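Local coordinates for clavulanic acid biosynthesis oligopeptide binding protein 2 (PDB 2WOL) that probably binds peptides as an extracellular solute-binding protein of the clavulanic acid biosynthetic pathway in Streptomyces clavuligerus, at residues A350-P353 with P357-Q360; D495-T500 with A507-A512. All blocks are in the same frame, centred on the assembly; numbering follows the deposited sequence.

Interaction 1. Residues A350-P353 with P357-Q360; sequences ALFP and PAHQ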
loop_
_atom_site.group_PDB
_atom_site.type_symbol
_atom_site.label_atom_id
_atom_site.label_comp_id
_atom_site.label_asym_id
_atom_site.label_seq_id
_atom_site.Cartn_x
_atom_site.Cartn_y
_atom_site.Cartn_z
ATOM N N ALA A 350 -18.660 -0.779 -3.232
ATOM C CA ALA A 350 -17.799 -1.689 -3.983
ATOM C C ALA A 350 -16.348 -1.609 -3.491
ATOM O O ALA A 350 -16.054 -0.921 -2.512
ATOM C CB ALA A 350 -17.898 -1.409 -5.478
ATOM N N LEU A 351 -15.454 -2.312 -4.181
ATOM C CA LEU A 351 -14.104 -2.550 -3.669
ATOM C C LEU A 351 -13.031 -1.605 -4.217
ATOM O O LEU A 351 -12.287 -1.005 -3.443
ATOM C CB LEU A 351 -13.701 -4.014 -3.889
ATOM C CG LEU A 351 -14.700 -5.070 -3.387
ATOM C CD1 LEU A 351 -14.343 -6.448 -3.907
ATOM C CD2 LEU A 351 -14.785 -5.090 -1.866
ATOM N N PHE A 352 -12.955 -1.475 -5.542
ATOM C CA PHE A 352 -11.909 -0.661 -6.179
ATOM C C PHE A 352 -11.952 0.800 -5.744
ATOM O O PHE A 352 -13.024 1.410 -5.727
ATOM C CB PHE A 352 -12.038 -0.685 -7.707
ATOM C CG PHE A 352 -11.686 -2.002 -8.349
ATOM C CD1 PHE A 352 -12.538 -2.565 -9.296
ATOM C CD2 PHE A 352 -10.500 -2.666 -8.032
ATOM C CE1 PHE A 352 -12.223 -3.775 -9.913
ATOM C CE2 PHE A 352 -10.182 -3.878 -8.648
ATOM C CZ PHE A 352 -11.047 -4.428 -9.585
ATOM N N PRO A 353 -10.784 1.372 -5.397
ATOM C CA PRO A 353 -10.682 2.827 -5.250
ATOM C C PRO A 353 -10.880 3.520 -6.603
ATOM O O PRO A 353 -10.596 2.919 -7.643
ATOM C CB PRO A 353 -9.241 3.034 -4.760
ATOM C CG PRO A 353 -8.789 1.706 -4.273
ATOM C CD PRO A 353 -9.507 0.699 -5.110
ATOM N N PRO A 357 -8.714 2.273 -13.094
ATOM C CA PRO A 357 -9.542 2.272 -14.306
ATOM C C PRO A 357 -10.847 1.486 -14.189
ATOM O O PRO A 357 -11.868 1.925 -14.713
ATOM C CB PRO A 357 -8.625 1.631 -15.350
ATOM C CG PRO A 357 -7.261 2.033 -14.914
ATOM C CD PRO A 357 -7.300 1.984 -13.409
ATOM N N ALA A 358 -10.816 0.347 -13.497
ATOM C CA ALA A 358 -11.985 -0.526 -13.405
ATOM C C ALA A 358 -13.065 -0.049 -12.434
ATOM O O ALA A 358 -14.148 -0.637 -12.382
ATOM C CB ALA A 358 -11.566 -1.947 -13.070
ATOM N N HIS A 359 -12.781 1.006 -11.672
ATOM C CA HIS A 359 -13.774 1.573 -10.762
ATOM C C HIS A 359 -15.134 1.725 -11.447
ATOM O O HIS A 359 -15.236 2.266 -12.553
ATOM C CB HIS A 359 -13.303 2.916 -10.208
ATOM C CG HIS A 359 -14.228 3.506 -9.193
ATOM N ND1 HIS A 359 -15.086 4.545 -9.483
ATOM C CD2 HIS A 359 -14.434 3.198 -7.890
ATOM C CE1 HIS A 359 -15.778 4.856 -8.401
ATOM N NE2 HIS A 359 -15.404 4.052 -7.421
ATOM N N GLN A 360 -16.177 1.228 -10.786
ATOM C CA GLN A 360 -17.510 1.178 -11.382
ATOM C C GLN A 360 -18.606 1.368 -10.344
ATOM O O GLN A 360 -18.377 1.183 -9.144
ATOM C CB GLN A 360 -17.718 -0.173 -12.077
ATOM C CG GLN A 360 -17.721 -1.355 -11.101
ATOM C CD GLN A 360 -17.930 -2.700 -11.769
ATOM O OE1 GLN A 360 -18.631 -2.811 -12.779
ATOM N NE2 GLN A 360 -17.327 -3.740 -11.196
#
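Phe352 and His359, the two residues that bury most surface here, meet through a backbone oxygen and an imidazole edge. CD2 of His359 lies 3.1 Å from the carbonyl O of Phe352, and the oxygen sits in the plane of the imidazole. The approach is by a ring carbon, so it is a close polar contact of a C-H edge with a carbonyl and not a conventional hydrogen bond. It depends on the first torsion of His359, which sets CG anti to the backbone N (chi1 -176°) and swings the ring back across the turn toward the other limb. The same side chain then brushes the next peptide, with CB of His359 3.7 Å from O of Pro353.

The aromatic ring of Phe352 turns to a different neighbour. Its CE1 and CD1 corner reaches the methyl group of Ala358, CE1 lying 3.7 Å from CB, an apolar touch in which the methyl comes obliquely to the ring. Trp510 touches both Phe352 and Ala358, while Leu464 of helix 460-468 also packs on the phenyl ring, so the contact continues into the surrounding helices.

No hydrogen bond joins the two limbs directly. Three backbone amides find acceptors on nearby helices instead: those of Leu351 and Phe352 both donate to OE2 of Glu514, and that of Ala358 donates to OE2 of Glu460. The CA atoms of Phe352 and His359 come within 5.4 Å. Just three residues separate the segments, and neither has regular secondary structure. This is a compact, proline-rich loop folded back on itself between strand 346-347 and helix 375-384, packed against helices 460-468 and 503-520 of a family 5 solute-binding protein.

Interaction 2. Residues D495-T500 with A507-A512; sequences DETLHT and AELWRA
Thr497 lays its methyl group over one face of the Trp510 indole, a CH-pi contact in which CG2 stands 3.6 Å from the five-membered ring centroid, 14° off its normal. With OG1 placed between the backbone N and the carbonyl carbon (chi1 71°) and CG2 anti to that carbon, both branches meet the indole, OG1 approaching CZ2 of Trp510 at 3.3 Å. NE1 is too poorly angled for a direct hydrogen bond; instead a water at the indole edge, in its plane, bridges NE1 of Trp510 (3.0 Å, accepting) and OG1 of Thr497 (2.9 Å, donating). The hydroxyl is also bonded to the backbone O of Ile494.

Leu509, with most surface buried here, reaches segment 495-500 by three carbons: CB slides past CG2 of Thr497, CD2 crosses the carboxylate end of Glu496, and CD1 meets OG1 of Thr500 at 3.5 Å. That hydroxyl donates to O of Glu496 at 2.6 Å.

The axes of 495-499 and 507-512 run nearly antiparallel (167°), 9.3 Å apart, as in a helical hairpin. Direct contact is thus van der Waals and CH-pi; the hydroxyls and indole N-H are satisfied by a water and backbone oxygens, and no hydrogen bond ties the segments directly.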
loop_
_atom_site.group_PDB
_atom_site.type_symbol
_atom_site.label_atom_id
_atom_site.label_comp_id
_atom_site.label_asym_id
_atom_site.label_seq_id
_atom_site.Cartn_x
_atom_site.Cartn_y
_atom_site.Cartn_z
ATOM N N ASP A 495 -6.377 -14.263 -14.490
ATOM C CA ASP A 495 -5.362 -14.720 -15.439
ATOM C C ASP A 495 -5.521 -14.032 -16.794
ATOM O O ASP A 495 -4.533 -13.622 -17.405
ATOM C CB ASP A 495 -5.408 -16.245 -15.596
ATOM C CG ASP A 495 -4.833 -16.981 -14.391
ATOM O OD1 ASP A 495 -4.181 -16.339 -13.536
ATOM O OD2 ASP A 495 -5.028 -18.214 -14.304
ATOM N N GLU A 496 -6.764 -13.882 -17.255
ATOM C CA GLU A 496 -7.010 -13.226 -18.542
ATOM C C GLU A 496 -6.533 -11.771 -18.564
ATOM O O GLU A 496 -5.917 -11.336 -19.539
ATOM C CB GLU A 496 -8.479 -13.321 -18.960
ATOM C CG GLU A 496 -8.704 -12.929 -20.417
ATOM C CD GLU A 496 -10.128 -13.134 -20.898
ATOM O OE1 GLU A 496 -10.912 -13.832 -20.219
ATOM O OE2 GLU A 496 -10.455 -12.587 -21.974
ATOM N N THR A 497 -6.801 -11.024 -17.491
ATOM C CA THR A 497 -6.353 -9.628 -17.412
ATOM C C THR A 497 -4.838 -9.515 -17.583
ATOM O O THR A 497 -4.351 -8.595 -18.237
ATOM C CB THR A 497 -6.756 -8.928 -16.083
ATOM O OG1 THR A 497 -5.984 -9.448 -14.993
ATOM C CG2 THR A 497 -8.243 -9.083 -15.786
ATOM N N LEU A 498 -4.112 -10.475 -17.012
ATOM C CA LEU A 498 -2.649 -10.432 -16.972
ATOM C C LEU A 498 -1.967 -10.542 -18.339
ATOM O O LEU A 498 -0.829 -10.093 -18.494
ATOM C CB LEU A 498 -2.101 -11.481 -16.000
ATOM C CG LEU A 498 -2.377 -11.203 -14.517
ATOM C CD1 LEU A 498 -1.976 -12.389 -13.658
ATOM C CD2 LEU A 498 -1.687 -9.925 -14.039
ATOM N N HIS A 499 -2.662 -11.122 -19.319
ATOM C CA HIS A 499 -2.147 -11.182 -20.695
ATOM C C HIS A 499 -2.903 -10.284 -21.677
ATOM O O HIS A 499 -2.588 -10.265 -22.871
ATOM C CB HIS A 499 -2.097 -12.626 -21.214
ATOM C CG HIS A 499 -3.442 -13.223 -21.492
ATOM N ND1 HIS A 499 -3.957 -14.268 -20.756
ATOM C CD2 HIS A 499 -4.373 -12.933 -22.433
ATOM C CE1 HIS A 499 -5.148 -14.591 -21.227
ATOM N NE2 HIS A 499 -5.425 -13.793 -22.243
ATOM N N THR A 500 -3.899 -9.552 -21.182
ATOM C CA THR A 500 -4.672 -8.639 -22.023
ATOM C C THR A 500 -3.900 -7.332 -22.188
ATOM O O THR A 500 -3.641 -6.624 -21.212
ATOM C CB THR A 500 -6.097 -8.392 -21.455
ATOM O OG1 THR A 500 -6.795 -9.640 -21.362
ATOM C CG2 THR A 500 -6.895 -7.450 -22.350
ATOM N N ALA A 507 -9.792 -3.486 -18.157
ATOM C CA ALA A 507 -10.680 -2.851 -17.183
ATOM C C ALA A 507 -12.047 -3.541 -17.115
ATOM O O ALA A 507 -12.583 -3.752 -16.024
ATOM C CB ALA A 507 -10.837 -1.366 -17.490
ATOM N N GLU A 508 -12.598 -3.905 -18.274
ATOM C CA GLU A 508 -13.889 -4.594 -18.327
ATOM C C GLU A 508 -13.832 -5.975 -17.688
ATOM O O GLU A 508 -14.777 -6.392 -17.023
ATOM C CB GLU A 508 -14.417 -4.692 -19.765
ATOM C CG GLU A 508 -15.010 -3.392 -20.305
ATOM C CD GLU A 508 -16.067 -2.793 -19.385
ATOM O OE1 GLU A 508 -17.074 -3.476 -19.087
ATOM O OE2 GLU A 508 -15.888 -1.633 -18.959
ATOM N N LEU A 509 -12.725 -6.682 -17.898
ATOM C CA LEU A 509 -12.508 -7.967 -17.246
ATOM C C LEU A 509 -12.452 -7.799 -15.730
ATOM O O LEU A 509 -13.041 -8.586 -14.996
ATOM C CB LEU A 509 -11.232 -8.632 -17.761
ATOM C CG LEU A 509 -11.287 -9.209 -19.180
ATOM C CD1 LEU A 509 -9.877 -9.429 -19.704
ATOM C CD2 LEU A 509 -12.109 -10.497 -19.245
ATOM N N TRP A 510 -11.754 -6.761 -15.269
ATOM C CA TRP A 510 -11.664 -6.489 -13.834
ATOM C C TRP A 510 -13.010 -6.139 -13.215
ATOM O O TRP A 510 -13.280 -6.507 -12.071
ATOM C CB TRP A 510 -10.623 -5.413 -13.534
ATOM C CG TRP A 510 -9.235 -5.966 -13.459
ATOM C CD1 TRP A 510 -8.189 -5.684 -14.291
ATOM C CD2 TRP A 510 -8.738 -6.909 -12.496
ATOM N NE1 TRP A 510 -7.074 -6.386 -13.905
ATOM C CE2 TRP A 510 -7.382 -7.148 -12.808
ATOM C CE3 TRP A 510 -9.307 -7.569 -11.394
ATOM C CZ2 TRP A 510 -6.585 -8.023 -12.063
ATOM C CZ3 TRP A 510 -8.513 -8.439 -10.653
ATOM C CH2 TRP A 510 -7.169 -8.660 -10.991
ATOM N N ARG A 511 -13.850 -5.445 -13.977
ATOM C CA ARG A 511 -15.213 -5.148 -13.545
ATOM C C ARG A 511 -16.037 -6.416 -13.365
ATOM O O ARG A 511 -16.827 -6.515 -12.427
ATOM C CB ARG A 511 -15.900 -4.182 -14.511
ATOM C CG ARG A 511 -15.374 -2.778 -14.387
ATOM C CD ARG A 511 -15.938 -1.845 -15.425
ATOM N NE ARG A 511 -15.545 -0.482 -15.089
ATOM C CZ ARG A 511 -15.653 0.568 -15.895
ATOM N NH1 ARG A 511 -16.137 0.433 -17.123
ATOM N NH2 ARG A 511 -15.261 1.760 -15.465
ATOM N N ALA A 512 -15.837 -7.389 -14.255
ATOM C CA ALA A 512 -16.484 -8.691 -14.123
ATOM C C ALA A 512 -15.988 -9.438 -12.880
ATOM O O ALA A 512 -16.780 -10.064 -12.174
ATOM C CB ALA A 512 -16.273 -9.535 -15.376
HETATM O O HOH W 1 -4.243 -7.212 -14.642
#

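In the fold
Interactions 1 and 2 lie in series along the chain, their centres about 13 Å apart, and helix 503-520 brings them together. Arg511, on the segment of interaction 2, reaches across to the loop of interaction 1: its NH2 lies 3.0 Å from O of His359 and its NE 3.1 Å from O of Ala358, both probable hydrogen bonds. Its NH1 pairs with Glu508, one turn earlier on the helix. The backbone O of Arg511 accepts from NE2 of Gln360. CB of Ala358 also packs against O of Ala507, 3.6 Å away. The loop thus docks on one helix of the pair, while helix 488-499 packs against that same helix.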